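Local coordinates for protein putative phosphosugar isomerases (PDB 3FKJ) that probably binds phosphosugars or related carbohydrate derivatives and may act as an isomerase, at residues A[202-207]-A[290-295]; A[231-236]-A[323-328]. One frame throughout, in Å; residues are numbered along the deposited sequence.

Interaction 1. Residues A[202-207]-A[290-295]; sequences QRFAAE and KLQLID
Helix 202-207 runs roughly antiparallel to strand 290-295, their axes 156° apart and 10.9 Å at closest approach, with Phe204 CA facing Gln292 CA at 7.6 Å. This is helix-on-sheet packing in an α/β domain built on a four-stranded parallel sheet, consistent with an SIS-type domain. Strand 290-295 is the outermost strand on its side within the chain; helix 198-208 packs on one face of the sheet, while Leu291 and Leu293 meet helix 274-286 on the other. Gln292 carries the centre. Its OE1 accepts an in-plane, lone-pair bond from Arg203 NH2 (3.0 Å, N-H...O 162°), with amide and guanidinium nearly coplanar. Its NE2 goes to Asp200, which also pairs with Arg203 NH2, so both ends of the amide are held and its rotation is fixed. The aliphatic part of Gln292 lies against the Phe204 ring, CG at 3.8 Å from Phe204 CD1, and the ring stands steeply to the amide plane. The bent Arg203 chain carries its head forward by one turn of its own helix, where NE (3.0 Å) and NH1 both grip Glu207 OE1 side-on in a salt bridge, from one face of the carboxylate. Lys290 instead reaches out as an extended chain, CG anti to the backbone N (chi1 -170°). Besides a salt bridge to Glu211, its NZ donates to Glu207 O at 2.7 Å, in the last turn of helix 198-208, from above the carbonyl plane.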
# COMPACT_ATOMS: atom_id res chain seq x y z
N GLN A 202 7.18 8.93 -28.01
CA GLN A 202 6.48 9.79 -28.99
C GLN A 202 5.19 9.18 -29.51
O GLN A 202 4.19 9.85 -29.69
CB GLN A 202 7.40 10.07 -30.20
CG GLN A 202 8.49 11.07 -29.94
CD GLN A 202 7.97 12.25 -29.14
OE1 GLN A 202 6.97 12.86 -29.51
NE2 GLN A 202 8.62 12.55 -28.01
N ARG A 203 5.26 7.89 -29.77
CA ARG A 203 4.18 7.14 -30.36
C ARG A 203 3.06 6.95 -29.28
O ARG A 203 1.85 7.09 -29.55
CB ARG A 203 4.83 5.86 -30.92
CG ARG A 203 3.95 4.83 -31.54
CD ARG A 203 3.89 3.56 -30.66
NE ARG A 203 2.68 3.55 -29.83
CZ ARG A 203 2.62 3.44 -28.50
NH1 ARG A 203 1.41 3.48 -27.94
NH2 ARG A 203 3.70 3.27 -27.72
N PHE A 204 3.51 6.70 -28.05
CA PHE A 204 2.66 6.68 -26.86
C PHE A 204 1.89 8.00 -26.64
O PHE A 204 0.64 8.00 -26.52
CB PHE A 204 3.54 6.37 -25.64
CG PHE A 204 2.85 6.58 -24.32
CD1 PHE A 204 2.03 5.60 -23.79
CD2 PHE A 204 3.04 7.75 -23.61
CE1 PHE A 204 1.42 5.79 -22.60
CE2 PHE A 204 2.42 7.93 -22.38
CZ PHE A 204 1.62 6.96 -21.87
N ALA A 205 2.63 9.11 -26.58
CA ALA A 205 2.04 10.45 -26.44
C ALA A 205 0.94 10.69 -27.48
O ALA A 205 -0.18 11.03 -27.12
CB ALA A 205 3.11 11.49 -26.55
N ALA A 206 1.25 10.47 -28.77
CA ALA A 206 0.27 10.68 -29.84
C ALA A 206 -0.97 9.78 -29.68
O ALA A 206 -2.10 10.21 -29.90
CB ALA A 206 0.89 10.50 -31.22
N GLU A 207 -0.77 8.53 -29.26
CA GLU A 207 -1.88 7.58 -29.18
C GLU A 207 -2.68 7.62 -27.87
O GLU A 207 -3.83 7.16 -27.84
CB GLU A 207 -1.40 6.17 -29.49
CG GLU A 207 -1.19 5.99 -30.99
CD GLU A 207 -0.20 4.90 -31.34
OE1 GLU A 207 -0.22 3.85 -30.66
OE2 GLU A 207 0.59 5.09 -32.31
N LYS A 290 -5.82 -1.61 -24.02
CA LYS A 290 -4.82 -0.70 -24.56
C LYS A 290 -3.62 -0.73 -23.66
O LYS A 290 -3.57 -0.02 -22.66
CB LYS A 290 -5.36 0.73 -24.63
CG LYS A 290 -4.46 1.68 -25.40
CD LYS A 290 -5.04 3.07 -25.44
CE LYS A 290 -4.31 3.96 -26.39
NZ LYS A 290 -5.18 5.07 -26.81
N LEU A 291 -2.63 -1.54 -24.04
CA LEU A 291 -1.50 -1.81 -23.17
C LEU A 291 -0.25 -1.08 -23.64
O LEU A 291 0.13 -1.21 -24.77
CB LEU A 291 -1.26 -3.33 -23.07
CG LEU A 291 -0.02 -3.83 -22.30
CD1 LEU A 291 0.03 -3.29 -20.86
CD2 LEU A 291 0.05 -5.36 -22.35
N GLN A 292 0.35 -0.28 -22.76
CA GLN A 292 1.72 0.20 -22.93
C GLN A 292 2.56 -0.62 -21.98
O GLN A 292 2.39 -0.54 -20.74
CB GLN A 292 1.85 1.68 -22.56
CG GLN A 292 3.31 2.21 -22.53
CD GLN A 292 3.92 2.24 -23.92
OE1 GLN A 292 3.23 2.46 -24.90
NE2 GLN A 292 5.23 1.99 -24.02
N LEU A 293 3.43 -1.45 -22.54
CA LEU A 293 4.36 -2.23 -21.76
C LEU A 293 5.68 -1.48 -21.66
O LEU A 293 6.22 -1.04 -22.65
CB LEU A 293 4.56 -3.59 -22.42
CG LEU A 293 5.41 -4.62 -21.67
CD1 LEU A 293 4.93 -4.87 -20.23
CD2 LEU A 293 5.41 -5.90 -22.47
N ILE A 294 6.19 -1.32 -20.44
CA ILE A 294 7.56 -0.83 -20.24
C ILE A 294 8.29 -1.89 -19.43
O ILE A 294 8.01 -2.10 -18.26
CB ILE A 294 7.57 0.53 -19.52
CG1 ILE A 294 6.72 1.54 -20.34
CG2 ILE A 294 9.01 1.00 -19.35
CD1 ILE A 294 6.52 2.90 -19.70
N ASP A 295 9.23 -2.58 -20.09
CA ASP A 295 9.86 -3.77 -19.51
C ASP A 295 11.27 -3.47 -19.05
O ASP A 295 12.14 -3.14 -19.87
CB ASP A 295 9.88 -4.90 -20.56
CG ASP A 295 10.43 -6.23 -19.99
OD1 ASP A 295 10.73 -6.29 -18.76
OD2 ASP A 295 10.53 -7.21 -20.76

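Interaction 2. Residues A[231-236]-A[323-328]; sequences ICILLE and VYNLAL
Ile233 and Asn325 are the nearest residues between helix segments 231-236 and 323-328, 7.5 Å apart at their CA atoms, and their side chains cross at about a right angle. The contact is helix-to-helix packing within the α/β domain of the four-stranded sheet, joining helix 223-238 to helix 313-331. Its tight part is the branched Ile233 against the flat end of Asn325. With chi1 -60°, CG1 of Ile233 sits beside the backbone N and CG2 anti to it, so both branches meet the amide: Ile233 CG2 lies 3.6 Å from Asn325 CG, and Ile233 CG1 4.2 Å from the same carbon. The looser part is leucine on leucine, where a single methyl pair, Leu234 CD2 and Leu328 CD2, comes to 4.3 Å. Leu234 is buried all the same, because it also rests on Val214 and Met216 of strand 213-218, whereas Ile233 keeps some exposure to solvent. The helix backbone widens here into a pi-type turn at 231-235, marked by a weak bond of 3.3 Å from Glu236 N to Ile231 O. Another side of helix 223-238 packs on the second subunit, with Leu235 on Tyr215 of that chain. No hydrogen bond links the two segments; they are held by dispersion and shape, and any hydrogen bonds the buried Asn325 amide makes must come from outside these two segments.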
# COMPACT_ATOMS: atom_id res chain seq x y z
N ILE A 231 -0.31 8.54 -9.00
CA ILE A 231 -0.69 9.64 -8.10
C ILE A 231 0.09 10.94 -8.37
O ILE A 231 -0.49 12.01 -8.33
CB ILE A 231 -0.68 9.21 -6.57
CG1 ILE A 231 0.70 8.73 -6.10
CG2 ILE A 231 -1.78 8.13 -6.28
CD1 ILE A 231 1.08 9.26 -4.68
N CYS A 232 1.37 10.83 -8.74
CA CYS A 232 2.22 12.00 -8.90
C CYS A 232 2.32 12.54 -10.31
O CYS A 232 2.79 13.65 -10.46
CB CYS A 232 3.65 11.71 -8.41
SG CYS A 232 3.69 11.37 -6.66
N ILE A 233 1.95 11.76 -11.32
CA ILE A 233 2.05 12.19 -12.72
C ILE A 233 0.66 12.26 -13.37
O ILE A 233 0.30 13.29 -13.90
CB ILE A 233 2.97 11.28 -13.60
CG1 ILE A 233 4.41 11.26 -13.05
CG2 ILE A 233 2.93 11.68 -15.12
CD1 ILE A 233 5.20 12.59 -13.16
N LEU A 234 -0.11 11.19 -13.31
CA LEU A 234 -1.35 11.12 -14.08
C LEU A 234 -2.39 11.98 -13.42
O LEU A 234 -2.89 12.91 -14.05
CB LEU A 234 -1.80 9.68 -14.30
CG LEU A 234 -0.96 8.86 -15.31
CD1 LEU A 234 -1.41 7.41 -15.39
CD2 LEU A 234 -0.99 9.45 -16.72
N LEU A 235 -2.66 11.76 -12.11
CA LEU A 235 -3.54 12.62 -11.33
C LEU A 235 -2.92 14.04 -11.13
O LEU A 235 -3.48 15.07 -11.52
CB LEU A 235 -3.87 11.95 -9.98
CG LEU A 235 -4.71 10.67 -10.03
CD1 LEU A 235 -4.68 9.96 -8.69
CD2 LEU A 235 -6.16 10.95 -10.43
N GLU A 236 -1.73 14.09 -10.55
CA GLU A 236 -1.16 15.38 -10.15
C GLU A 236 -0.82 16.30 -11.32
O GLU A 236 -1.10 17.51 -11.26
CB GLU A 236 0.10 15.18 -9.30
CG GLU A 236 0.66 16.47 -8.68
CD GLU A 236 1.95 16.23 -7.95
OE1 GLU A 236 2.09 15.12 -7.38
OE2 GLU A 236 2.84 17.13 -7.96
N VAL A 323 10.65 10.18 -19.70
CA VAL A 323 10.63 10.35 -21.16
C VAL A 323 9.19 10.28 -21.65
O VAL A 323 8.73 11.16 -22.37
CB VAL A 323 11.55 9.32 -21.92
CG1 VAL A 323 11.54 9.56 -23.45
CG2 VAL A 323 12.99 9.35 -21.34
N TYR A 324 8.45 9.25 -21.23
CA TYR A 324 7.06 9.12 -21.62
C TYR A 324 6.23 10.28 -21.10
O TYR A 324 5.39 10.78 -21.82
CB TYR A 324 6.48 7.81 -21.12
CG TYR A 324 7.03 6.60 -21.81
CD1 TYR A 324 8.20 6.01 -21.36
CD2 TYR A 324 6.38 6.04 -22.90
CE1 TYR A 324 8.73 4.90 -21.99
CE2 TYR A 324 6.89 4.92 -23.53
CZ TYR A 324 8.07 4.35 -23.07
OH TYR A 324 8.61 3.22 -23.69
N ASN A 325 6.49 10.70 -19.86
CA ASN A 325 5.77 11.82 -19.23
C ASN A 325 5.90 13.16 -19.93
O ASN A 325 4.91 13.90 -20.02
CB ASN A 325 6.15 11.99 -17.77
CG ASN A 325 5.87 10.78 -16.94
OD1 ASN A 325 5.13 9.89 -17.37
ND2 ASN A 325 6.46 10.71 -15.76
N LEU A 326 7.11 13.48 -20.41
CA LEU A 326 7.31 14.69 -21.20
C LEU A 326 6.62 14.56 -22.57
O LEU A 326 5.92 15.47 -23.01
CB LEU A 326 8.81 14.96 -21.39
CG LEU A 326 9.26 16.36 -21.82
CD1 LEU A 326 8.86 17.38 -20.76
CD2 LEU A 326 10.75 16.38 -22.05
N ALA A 327 6.83 13.44 -23.24
CA ALA A 327 6.15 13.20 -24.51
C ALA A 327 4.62 13.35 -24.40
O ALA A 327 3.98 13.95 -25.26
CB ALA A 327 6.52 11.84 -25.06
N LEU A 328 4.03 12.80 -23.33
CA LEU A 328 2.58 12.86 -23.14
C LEU A 328 2.13 14.28 -22.85
O LEU A 328 1.19 14.79 -23.49
CB LEU A 328 2.14 11.94 -22.03
CG LEU A 328 0.65 11.81 -21.80
CD1 LEU A 328 0.03 11.18 -23.04
CD2 LEU A 328 0.40 10.98 -20.54

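How the interactions relate
Interactions 1 and 2 lie about 12 Å apart between centres and interlock along the chain, their segments alternating in sequence. Helix 313-331 follows strand 290-295 and packs beside helix 198-208: Ala205 CB sits 3.6 Å from Leu328 N, and Gln202 NE2 3.7 Å from Ala327 CB. Tyr324 ties the two contacts together, its CE2 3.4 Å from Gln292 NE2 and its ring edge-to-face with Phe204. Asp200 receives the Tyr324 hydroxyl, the Gln292 amide and Arg203. Interaction 1 is the polar, outer contact; interaction 2 has no hydrogen bond between its segments and lies nearer the second subunit. Neither contains an identified catalytic residue or bound ligand.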